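Local coordinates for receptor-like protein kinase ANXUR1 (Arabidopsis thaliana, PDB 6FIG), which is a plant receptor kinase involved in reproduction, whose malectin-like ectodomain probably senses extracellular signals and whose kinase part probably phosphorylates serine and threonine, at residues Leu4-Thr10 against Trp22-Phe28; Tyr52-Phe58 against Phe150-Asn154; Leu170-Thr174 against Ile303-Ala308. All blocks are in the same frame, centred on the assembly; numbering follows the deposited sequence.

Contact 1 of 3, residues Leu4-Thr10 against Trp22-Phe28. With CA (calcium ion), chain I; EDO (1,2-ethanediol), chain J.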
loop_
_atom_site.group_PDB
_atom_site.type_symbol
_atom_site.label_atom_id
_atom_site.label_comp_id
_atom_site.label_asym_id
_atom_site.label_seq_id
_atom_site.Cartn_x
_atom_site.Cartn_y
_atom_site.Cartn_z
ATOM N N LEU A 4 -8.791 -5.636 3.459
ATOM C CA LEU A 4 -9.124 -5.499 4.871
ATOM C C LEU A 4 -8.080 -6.109 5.770
ATOM O O LEU A 4 -7.517 -7.170 5.452
ATOM C CB LEU A 4 -10.443 -6.205 5.158
ATOM C CG LEU A 4 -11.679 -5.714 4.420
ATOM C CD1 LEU A 4 -12.881 -6.535 4.856
ATOM C CD2 LEU A 4 -11.921 -4.251 4.707
ATOM N N ALA A 5 -7.847 -5.458 6.913
ATOM C CA ALA A 5 -7.102 -6.041 8.006
ATOM C C ALA A 5 -7.971 -5.785 9.235
ATOM O O ALA A 5 -8.042 -4.651 9.749
ATOM C CB ALA A 5 -5.744 -5.403 8.152
ATOM N N LEU A 6 -8.677 -6.831 9.656
ATOM C CA LEU A 6 -9.656 -6.751 10.731
ATOM C C LEU A 6 -9.069 -7.335 11.999
ATOM O O LEU A 6 -8.648 -8.499 12.016
ATOM C CB LEU A 6 -10.914 -7.518 10.367
ATOM C CG LEU A 6 -11.539 -7.231 9.005
ATOM C CD1 LEU A 6 -12.766 -8.097 8.805
ATOM C CD2 LEU A 6 -11.861 -5.742 8.865
ATOM N N SER A 7 -9.010 -6.529 13.058
ATOM C CA SER A 7 -8.590 -7.049 14.351
ATOM C C SER A 7 -9.863 -7.365 15.101
ATOM O O SER A 7 -10.607 -6.458 15.500
ATOM C CB SER A 7 -7.729 -6.065 15.135
ATOM O OG SER A 7 -7.310 -6.688 16.349
ATOM N N CYS A 8 -10.141 -8.653 15.243
ATOM C CA CYS A 8 -11.397 -9.098 15.782
ATOM C C CYS A 8 -11.426 -8.816 17.277
ATOM O O CYS A 8 -10.421 -9.019 17.962
ATOM C CB CYS A 8 -11.574 -10.577 15.491
ATOM S SG CYS A 8 -11.381 -10.879 13.728
ATOM N N GLY A 9 -12.550 -8.294 17.737
ATOM C CA GLY A 9 -12.747 -7.959 19.144
ATOM C C GLY A 9 -12.322 -6.559 19.551
ATOM O O GLY A 9 -12.346 -6.234 20.741
ATOM N N THR A 10 -11.929 -5.724 18.591
ATOM C CA THR A 10 -11.575 -4.329 18.868
ATOM C C THR A 10 -12.738 -3.425 18.513
ATOM O O THR A 10 -13.638 -3.805 17.762
ATOM C CB THR A 10 -10.324 -3.873 18.078
ATOM O OG1 THR A 10 -10.536 -4.030 16.668
ATOM C CG2 THR A 10 -9.091 -4.664 18.487
ATOM N N TRP A 22 -4.988 -1.683 11.225
ATOM C CA TRP A 22 -6.070 -2.635 11.462
ATOM C C TRP A 22 -7.324 -1.878 11.899
ATOM O O TRP A 22 -7.241 -0.776 12.463
ATOM C CB TRP A 22 -5.693 -3.615 12.568
ATOM C CG TRP A 22 -4.542 -4.512 12.279
ATOM C CD1 TRP A 22 -3.226 -4.196 12.325
ATOM C CD2 TRP A 22 -4.607 -5.899 11.922
ATOM N NE1 TRP A 22 -2.459 -5.297 12.034
ATOM C CE2 TRP A 22 -3.281 -6.356 11.775
ATOM C CE3 TRP A 22 -5.654 -6.795 11.706
ATOM C CZ2 TRP A 22 -2.970 -7.677 11.428
ATOM C CZ3 TRP A 22 -5.342 -8.111 11.363
ATOM C CH2 TRP A 22 -4.012 -8.530 11.208
ATOM N N GLU A 23 -8.479 -2.473 11.623
ATOM C CA GLU A 23 -9.770 -1.912 12.010
ATOM C C GLU A 23 -10.643 -2.967 12.672
ATOM O O GLU A 23 -10.379 -4.161 12.546
ATOM C CB GLU A 23 -10.491 -1.316 10.795
ATOM C CG GLU A 23 -10.982 -2.326 9.763
ATOM C CD GLU A 23 -11.715 -1.660 8.619
ATOM O OE1 GLU A 23 -12.744 -1.009 8.862
ATOM O OE2 GLU A 23 -11.259 -1.768 7.477
ATOM N N PRO A 24 -11.696 -2.532 13.399
ATOM C CA PRO A 24 -12.616 -3.508 13.967
ATOM C C PRO A 24 -13.304 -4.386 12.927
ATOM O O PRO A 24 -13.549 -3.943 11.790
ATOM C CB PRO A 24 -13.659 -2.633 14.665
ATOM C CG PRO A 24 -12.926 -1.384 15.010
ATOM C CD PRO A 24 -12.039 -1.158 13.818
ATOM N N ASP A 25 -13.619 -5.619 13.326
ATOM C CA ASP A 25 -14.278 -6.576 12.437
ATOM C C ASP A 25 -15.790 -6.423 12.371
ATOM O O ASP A 25 -16.438 -7.054 11.540
ATOM C CB ASP A 25 -13.915 -8.010 12.831
ATOM C CG ASP A 25 -14.465 -8.419 14.192
ATOM O OD1 ASP A 25 -14.651 -7.546 15.068
ATOM O OD2 ASP A 25 -14.689 -9.624 14.406
ATOM N N THR A 26 -16.336 -5.564 13.236
ATOM C CA THR A 26 -17.766 -5.489 13.528
ATOM C C THR A 26 -18.700 -5.412 12.313
ATOM O O THR A 26 -19.601 -6.244 12.179
ATOM C CB THR A 26 -18.017 -4.323 14.508
ATOM O OG1 THR A 26 -17.309 -4.611 15.726
ATOM C CG2 THR A 26 -19.492 -4.151 14.818
ATOM N N LYS A 27 -18.426 -4.474 11.410
ATOM C CA LYS A 27 -19.237 -4.251 10.213
ATOM C C LYS A 27 -19.362 -5.471 9.297
ATOM O O LYS A 27 -20.307 -5.558 8.515
ATOM C CB LYS A 27 -18.656 -3.095 9.380
ATOM C CG LYS A 27 -18.814 -1.715 9.998
ATOM C CD LYS A 27 -18.359 -0.616 9.043
ATOM C CE LYS A 27 -16.935 -0.808 8.543
ATOM N NZ LYS A 27 -16.447 0.427 7.861
ATOM N N PHE A 28 -18.396 -6.392 9.367
ATOM C CA PHE A 28 -18.377 -7.524 8.466
ATOM C C PHE A 28 -18.973 -8.792 9.040
ATOM O O PHE A 28 -19.128 -9.747 8.309
ATOM C CB PHE A 28 -16.943 -7.756 8.000
ATOM C CG PHE A 28 -16.358 -6.557 7.346
ATOM C CD1 PHE A 28 -16.711 -6.230 6.046
ATOM C CD2 PHE A 28 -15.537 -5.690 8.056
ATOM C CE1 PHE A 28 -16.209 -5.086 5.446
ATOM C CE2 PHE A 28 -15.030 -4.544 7.460
ATOM C CZ PHE A 28 -15.383 -4.233 6.160
HETATM CA CA CA I . -7.924 -8.925 17.611
HETATM C C1 EDO J . -7.464 -0.756 7.540
HETATM O O1 EDO J . -7.241 -1.424 8.785
HETATM C C2 EDO J . -7.761 -1.846 6.526
HETATM O O2 EDO J . -8.809 -2.695 6.992
#
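Leu6 and Phe28 meet at about a right angle beside a short parallel strand pair. Leu6 can be followed from its root. Leu6 CB lies 3.9 Å from Asp25 CB. CG stands anti to the carbonyl carbon (chi1 -50°), which turns the branch toward Phe28. CD1 meets Phe28 CD2. Leu6 CD2 sits 3.6 Å from Glu23 CG, since the two side chains run alongside each other, and it also touches Phe28 CE2. The Leu4 and Phe28 side chains approach each other from opposite directions. Leu4 CD1 rests over one face, 3.7 Å from the centroid of the Phe28 ring, a CH-pi contact.

Strands 4-7 and 21-24 belong to a beta-sheet of the malectin-like domain. Their pairing is short: Glu23 N gives a hydrogen bond to Ala5 O (2.9 Å), and Ser7 N gives one to Glu23 O (2.8 Å). Ala5 CB lies over a face of the Trp22 indole, while Leu6 O and Ser7 N are at its edge.

At the end of the strand, a type II turn runs from Ser7 to Thr10. Ser7 OG and Cys8 O bind the calcium ion, and Thr10 OG1 donates to Ser7 O (2.7 Å). Gly9 N makes a weak bond to Asp25 OD1 at 3.5 Å. Asp25 OD2 has partners beyond the two segments, among them the hydroxyl of Tyr64, a hydrogen bond.

Contact 2 of 3, residues Tyr52-Phe58 against Phe150-Asn154. With CA (calcium ion), chain I.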
loop_
_atom_site.group_PDB
_atom_site.type_symbol
_atom_site.label_atom_id
_atom_site.label_comp_id
_atom_site.label_asym_id
_atom_site.label_seq_id
_atom_site.Cartn_x
_atom_site.Cartn_y
_atom_site.Cartn_z
ATOM N N TYR A 52 -3.315 -9.649 18.134
ATOM C CA TYR A 52 -3.328 -10.872 18.942
ATOM C C TYR A 52 -4.013 -10.810 20.315
ATOM O O TYR A 52 -4.549 -11.823 20.745
ATOM C CB TYR A 52 -1.902 -11.403 19.117
ATOM C CG TYR A 52 -1.220 -11.728 17.811
ATOM C CD1 TYR A 52 -1.590 -12.850 17.071
ATOM C CD2 TYR A 52 -0.210 -10.904 17.304
ATOM C CE1 TYR A 52 -0.968 -13.148 15.870
ATOM C CE2 TYR A 52 0.418 -11.199 16.103
ATOM C CZ TYR A 52 0.041 -12.319 15.399
ATOM O OH TYR A 52 0.636 -12.610 14.198
ATOM N N MET A 53 -4.000 -9.662 21.001
ATOM C CA MET A 53 -4.521 -9.600 22.368
ATOM C C MET A 53 -6.035 -9.472 22.452
ATOM O O MET A 53 -6.585 -9.513 23.545
ATOM C CB MET A 53 -3.850 -8.472 23.167
ATOM C CG MET A 53 -2.397 -8.778 23.488
ATOM S SD MET A 53 -2.187 -10.202 24.585
ATOM C CE MET A 53 -2.691 -9.525 26.159
ATOM N N THR A 54 -6.708 -9.330 21.317
ATOM C CA THR A 54 -8.152 -9.214 21.287
ATOM C C THR A 54 -8.700 -10.287 20.380
ATOM O O THR A 54 -8.106 -10.582 19.354
ATOM C CB THR A 54 -8.559 -7.839 20.755
ATOM O OG1 THR A 54 -7.784 -7.546 19.571
ATOM C CG2 THR A 54 -8.315 -6.791 21.813
ATOM N N ALA A 55 -9.842 -10.854 20.746
ATOM C CA ALA A 55 -10.461 -11.900 19.956
ATOM C C ALA A 55 -11.949 -11.710 19.919
ATOM O O ALA A 55 -12.519 -10.987 20.731
ATOM C CB ALA A 55 -10.113 -13.270 20.524
ATOM N N ARG A 56 -12.566 -12.355 18.943
ATOM C CA ARG A 56 -13.988 -12.592 18.966
ATOM C C ARG A 56 -14.159 -14.081 19.267
ATOM O O ARG A 56 -13.444 -14.906 18.706
ATOM C CB ARG A 56 -14.601 -12.233 17.619
ATOM C CG ARG A 56 -16.111 -12.302 17.633
ATOM C CD ARG A 56 -16.735 -11.671 16.414
ATOM N NE ARG A 56 -16.537 -10.224 16.389
ATOM C CZ ARG A 56 -17.215 -9.327 17.099
ATOM N NH1 ARG A 56 -18.172 -9.681 17.958
ATOM N NH2 ARG A 56 -16.913 -8.040 16.943
ATOM N N ILE A 57 -15.128 -14.412 20.112
ATOM C CA ILE A 57 -15.367 -15.781 20.560
ATOM C C ILE A 57 -16.753 -16.212 20.055
ATOM O O ILE A 57 -17.727 -15.484 20.245
ATOM C CB ILE A 57 -15.357 -15.880 22.099
ATOM C CG1 ILE A 57 -14.119 -15.187 22.712
ATOM C CG2 ILE A 57 -15.405 -17.341 22.544
ATOM C CD1 ILE A 57 -12.789 -15.764 22.303
ATOM N N PHE A 58 -16.813 -17.381 19.406
ATOM C CA PHE A 58 -18.042 -17.948 18.859
ATOM C C PHE A 58 -18.371 -19.245 19.580
ATOM O O PHE A 58 -17.577 -20.179 19.563
ATOM C CB PHE A 58 -17.895 -18.250 17.354
ATOM C CG PHE A 58 -17.437 -17.086 16.531
ATOM C CD1 PHE A 58 -18.242 -15.972 16.404
ATOM C CD2 PHE A 58 -16.212 -17.122 15.865
ATOM C CE1 PHE A 58 -17.847 -14.896 15.624
ATOM C CE2 PHE A 58 -15.807 -16.040 15.087
ATOM C CZ PHE A 58 -16.627 -14.931 14.978
ATOM N N PHE A 150 -15.636 -24.312 21.305
ATOM C CA PHE A 150 -15.897 -22.967 20.815
ATOM C C PHE A 150 -14.839 -22.590 19.771
ATOM O O PHE A 150 -13.778 -23.218 19.667
ATOM C CB PHE A 150 -15.925 -21.961 21.969
ATOM C CG PHE A 150 -14.599 -21.776 22.656
ATOM C CD1 PHE A 150 -13.766 -20.720 22.309
ATOM C CD2 PHE A 150 -14.185 -22.657 23.647
ATOM C CE1 PHE A 150 -12.538 -20.549 22.933
ATOM C CE2 PHE A 150 -12.972 -22.483 24.291
ATOM C CZ PHE A 150 -12.143 -21.430 23.932
ATOM N N ALA A 151 -15.151 -21.570 18.998
ATOM C CA ALA A 151 -14.225 -21.043 17.992
ATOM C C ALA A 151 -13.780 -19.665 18.426
ATOM O O ALA A 151 -14.448 -18.987 19.206
ATOM C CB ALA A 151 -14.893 -21.008 16.629
ATOM N N PHE A 152 -12.640 -19.234 17.916
ATOM C CA PHE A 152 -12.165 -17.883 18.174
ATOM C C PHE A 152 -11.330 -17.430 17.010
ATOM O O PHE A 152 -10.865 -18.245 16.196
ATOM C CB PHE A 152 -11.378 -17.786 19.501
ATOM C CG PHE A 152 -10.010 -18.387 19.454
ATOM C CD1 PHE A 152 -9.835 -19.768 19.484
ATOM C CD2 PHE A 152 -8.882 -17.581 19.362
ATOM C CE1 PHE A 152 -8.568 -20.329 19.421
ATOM C CE2 PHE A 152 -7.614 -18.132 19.300
ATOM C CZ PHE A 152 -7.452 -19.505 19.326
ATOM N N ILE A 153 -11.161 -16.120 16.925
ATOM C CA ILE A 153 -10.349 -15.511 15.864
ATOM C C ILE A 153 -9.806 -14.195 16.414
ATOM O O ILE A 153 -10.527 -13.453 17.085
ATOM C CB ILE A 153 -11.199 -15.299 14.575
ATOM C CG1 ILE A 153 -10.374 -14.701 13.421
ATOM C CG2 ILE A 153 -12.446 -14.457 14.851
ATOM C CD1 ILE A 153 -9.323 -15.634 12.842
ATOM N N ASN A 154 -8.538 -13.905 16.140
ATOM C CA ASN A 154 -7.934 -12.637 16.572
ATOM C C ASN A 154 -7.815 -11.609 15.462
ATOM O O ASN A 154 -7.940 -10.401 15.700
ATOM C CB ASN A 154 -6.574 -12.886 17.188
ATOM C CG ASN A 154 -6.655 -13.800 18.384
ATOM O OD1 ASN A 154 -6.585 -15.016 18.233
ATOM N ND2 ASN A 154 -6.830 -13.225 19.571
HETATM CA CA CA I . -7.924 -8.925 17.611
#
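Arg56 and Ile153 form a hydrogen-bonded antiparallel pair, and Phe58 and Ala151 form another. Between them Ile57 and Phe152 make a non-hydrogen-bonded pair. Four backbone bonds join the strands. Arg56 N donates to Ile153 O (3.0 Å), and Ile153 N donates back to Arg56 O (3.1 Å). Phe58 N donates to Ala151 O, and Ala151 N returns a bond to Phe58 O.

The side-chain hydrogen bond comes from Asn154. Its amide nitrogen, Asn154 ND2, reaches Thr54 O at 2.9 Å, from above the carbonyl plane. This amide has further partners: OD1 accepts from Tyr81 N, and ND2 also bonds Tyr85 OH.

Apolar contacts line both faces of the pair. On one, Phe58 CE2 lies 3.7 Å from Ile153 CG2, and Ala151 CB sits at the edge of the Phe58 ring. On the other, Ile57 splits its branches. Ile57 CG2, anti to the backbone N, meets Phe150 CD1 at 3.8 Å. Ile57 CD1 meets Phe152 CB at 3.7 Å.

Metal bonds close the end of the ladder. Thr54 O, Thr54 OG1 and Asn154 O each bind the calcium ion at 2.4 Å, and Ser7, Cys8 and Pro51 are also ligands. The result is a calcium site at the end of an antiparallel strand pair in the malectin-like domain.

Contact 3 of 3, residues Leu170-Thr174 against Ile303-Ala308. With NAG (2-acetamido-2-deoxy-beta-D-glucopyranose), chain D; NAG (2-acetamido-2-deoxy-beta-D-glucopyranose), chain B.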
loop_
_atom_site.group_PDB
_atom_site.type_symbol
_atom_site.label_atom_id
_atom_site.label_comp_id
_atom_site.label_asym_id
_atom_site.label_seq_id
_atom_site.Cartn_x
_atom_site.Cartn_y
_atom_site.Cartn_z
ATOM N N LEU A 170 5.916 -31.917 -12.161
ATOM C CA LEU A 170 5.817 -33.028 -11.220
ATOM C C LEU A 170 7.180 -33.685 -11.088
ATOM O O LEU A 170 7.768 -34.118 -12.086
ATOM C CB LEU A 170 4.750 -34.048 -11.624
ATOM C CG LEU A 170 3.350 -33.694 -11.102
ATOM C CD1 LEU A 170 2.273 -34.365 -11.943
ATOM C CD2 LEU A 170 3.191 -34.065 -9.626
ATOM N N VAL A 171 7.657 -33.730 -9.854
ATOM C CA VAL A 171 8.971 -34.258 -9.506
ATOM C C VAL A 171 9.070 -35.732 -9.893
ATOM O O VAL A 171 8.107 -36.486 -9.760
ATOM C CB VAL A 171 9.227 -34.084 -7.990
ATOM C CG1 VAL A 171 10.474 -34.840 -7.552
ATOM C CG2 VAL A 171 9.361 -32.606 -7.654
ATOM N N GLY A 172 10.235 -36.126 -10.401
ATOM C CA GLY A 172 10.487 -37.523 -10.737
ATOM C C GLY A 172 9.755 -38.019 -11.974
ATOM O O GLY A 172 9.794 -39.216 -12.263
ATOM N N PHE A 173 9.077 -37.112 -12.689
ATOM C CA PHE A 173 8.449 -37.385 -13.985
ATOM C C PHE A 173 8.948 -36.282 -14.907
ATOM O O PHE A 173 9.428 -35.266 -14.421
ATOM C CB PHE A 173 6.920 -37.337 -13.888
ATOM C CG PHE A 173 6.336 -38.286 -12.869
ATOM C CD1 PHE A 173 6.454 -39.668 -13.031
ATOM C CD2 PHE A 173 5.653 -37.803 -11.761
ATOM C CE1 PHE A 173 5.910 -40.543 -12.093
ATOM C CE2 PHE A 173 5.096 -38.667 -10.824
ATOM C CZ PHE A 173 5.225 -40.040 -10.988
ATOM N N THR A 174 8.873 -36.482 -16.224
ATOM C CA THR A 174 9.239 -35.427 -17.180
ATOM C C THR A 174 8.042 -35.113 -18.071
ATOM O O THR A 174 7.334 -36.035 -18.530
ATOM C CB THR A 174 10.481 -35.796 -18.035
ATOM O OG1 THR A 174 10.104 -36.662 -19.105
ATOM C CG2 THR A 174 11.573 -36.467 -17.179
ATOM N N ILE A 303 13.836 -33.566 -4.502
ATOM C CA ILE A 303 12.705 -33.270 -3.622
ATOM C C ILE A 303 12.164 -34.626 -3.170
ATOM O O ILE A 303 11.794 -35.448 -4.006
ATOM C CB ILE A 303 11.609 -32.428 -4.331
ATOM C CG1 ILE A 303 12.145 -31.028 -4.643
ATOM C CG2 ILE A 303 10.363 -32.317 -3.449
ATOM C CD1 ILE A 303 11.278 -30.152 -5.532
ATOM N N ASN A 304 12.154 -34.875 -1.863
ATOM C CA ASN A 304 11.732 -36.164 -1.293
ATOM C C ASN A 304 12.443 -37.322 -1.956
ATOM O O ASN A 304 11.819 -38.303 -2.372
ATOM C CB ASN A 304 10.196 -36.329 -1.339
ATOM C CG ASN A 304 9.517 -35.560 -0.244
ATOM O OD1 ASN A 304 10.092 -34.628 0.276
ATOM N ND2 ASN A 304 8.272 -35.911 0.080
ATOM N N ASN A 305 13.764 -37.159 -2.078
ATOM C CA ASN A 305 14.674 -38.150 -2.666
ATOM C C ASN A 305 14.451 -38.437 -4.150
ATOM O O ASN A 305 15.083 -39.349 -4.693
ATOM C CB ASN A 305 14.667 -39.457 -1.852
ATOM C CG ASN A 305 15.001 -39.232 -0.391
ATOM O OD1 ASN A 305 15.803 -38.348 -0.051
ATOM N ND2 ASN A 305 14.388 -40.029 0.488
ATOM N N ARG A 306 13.612 -37.646 -4.815
ATOM C CA ARG A 306 13.327 -37.817 -6.224
ATOM C C ARG A 306 13.913 -36.640 -7.004
ATOM O O ARG A 306 14.182 -35.576 -6.446
ATOM C CB ARG A 306 11.836 -37.908 -6.432
ATOM C CG ARG A 306 11.246 -39.137 -5.755
ATOM C CD ARG A 306 9.758 -38.988 -5.631
ATOM N NE ARG A 306 9.110 -39.159 -6.923
ATOM C CZ ARG A 306 7.796 -39.145 -7.123
ATOM N NH1 ARG A 306 6.952 -38.940 -6.109
ATOM N NH2 ARG A 306 7.324 -39.341 -8.355
ATOM N N THR A 307 14.098 -36.848 -8.300
ATOM C CA THR A 307 14.820 -35.898 -9.152
ATOM C C THR A 307 13.928 -34.742 -9.571
ATOM O O THR A 307 12.875 -34.947 -10.185
ATOM C CB THR A 307 15.413 -36.628 -10.395
ATOM O OG1 THR A 307 16.441 -37.524 -9.973
ATOM C CG2 THR A 307 16.013 -35.639 -11.396
ATOM N N ALA A 308 14.332 -33.521 -9.210
ATOM C CA ALA A 308 13.715 -32.308 -9.709
ATOM C C ALA A 308 14.506 -31.715 -10.887
ATOM O O ALA A 308 13.921 -31.315 -11.897
ATOM C CB ALA A 308 13.573 -31.300 -8.586
HETATM C C1 NAG D . 19.846 -40.663 -3.302
HETATM C C2 NAG D . 19.047 -41.429 -4.339
HETATM C C3 NAG D . 18.241 -42.494 -3.605
HETATM C C4 NAG D . 19.150 -43.396 -2.760
HETATM C C5 NAG D . 20.146 -42.590 -1.910
HETATM C C6 NAG D . 21.252 -43.474 -1.340
HETATM C C7 NAG D . 18.459 -40.071 -6.314
HETATM C C8 NAG D . 17.402 -39.207 -6.942
HETATM N N2 NAG D . 18.158 -40.566 -5.108
HETATM O O3 NAG D . 17.521 -43.275 -4.563
HETATM O O4 NAG D . 18.330 -44.221 -1.913
HETATM O O5 NAG D . 20.770 -41.547 -2.676
HETATM O O6 NAG D . 22.362 -43.530 -2.249
HETATM O O7 NAG D . 19.517 -40.286 -6.887
HETATM C C1 NAG B . 22.076 -36.105 -2.181
HETATM C C2 NAG B . 23.016 -37.293 -2.212
HETATM C C3 NAG B . 22.489 -38.388 -3.132
HETATM C C4 NAG B . 21.018 -38.681 -2.890
HETATM C C5 NAG B . 20.227 -37.383 -2.976
HETATM C C6 NAG B . 18.715 -37.521 -2.835
HETATM C C7 NAG B . 25.385 -36.683 -1.924
HETATM C C8 NAG B . 26.593 -36.116 -2.626
HETATM N N2 NAG B . 24.295 -36.779 -2.690
HETATM O O3 NAG B . 23.248 -39.577 -2.914
HETATM O O4 NAG B . 20.536 -39.567 -3.904
HETATM O O5 NAG B . 20.737 -36.545 -1.947
HETATM O O6 NAG B . 18.354 -37.879 -1.497
HETATM O O7 NAG B . 25.419 -37.029 -0.746
#
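Val171 packs closely against the hairpin turn of 303-308, and its two methyls divide the work. Val171 CG1 stands anti to the backbone N (chi1 170°) and lies 3.5 Å from Arg306 CB, close to Thr307 O as well. Val171 CG2 meets Ile303 CD1 at 3.8 Å, the two side chains crossing at about a right angle. Tyr332 of strand 327-336 touches both Val171 and Ile303. Next to this buried part, Gly172 N donates to Thr307 O (2.9 Å). Gly172 belongs to the type II turn from Leu170 to Phe173.

The outer side is more open, with little apolar burial. Here the Arg306 chain bends at chi3 (74°), and its guanidinium runs past the turn. Arg306 NH2 lies 3.4 Å from Phe173 CE2. The ring and guanidinium planes are nearly perpendicular, 88° apart, and the ring carbons sit at the guanidinium edge. Val171 O lies over a guanidinium face, 3.3 Å from Arg306 NH2, but the angle is too poor for a hydrogen bond. Phe173 and Gly172 lie at the surface of the molecule.

Ile303 to Arg306 form a type I' turn, which closes a beta-hairpin. The backbone O of Asn305 accepts a weak hydrogen bond from N2 of an N-acetylglucosamine. The chemistry implies that one backbone bond and the valine packing join the 170-174 turn to the 303-308 hairpin. Arg306 adds van der Waals contact with Phe173 and Val171 O.

How the contacts relate
Contacts 1 and 2 adjoin each other, with centres 11 Å apart, and share one calcium ion. Strands 4-7 and 151-161 are neighbours in the same sheet. A salt bridge from Arg56 NE to Asp25 OD2 (2.8 Å) joins the two contacts. Cys8 N probably bonds Asn154 O (2.8 Å), so that carbonyl probably serves both the sheet and the metal. Contact 3 lies on the opposite side of the chain's centre. Its centre is about 43 Å from that of contact 1 and 41 Å from that of contact 2, and no atoms touch. It borders a glycan instead of a metal. All three belong to the malectin-like ectodomain.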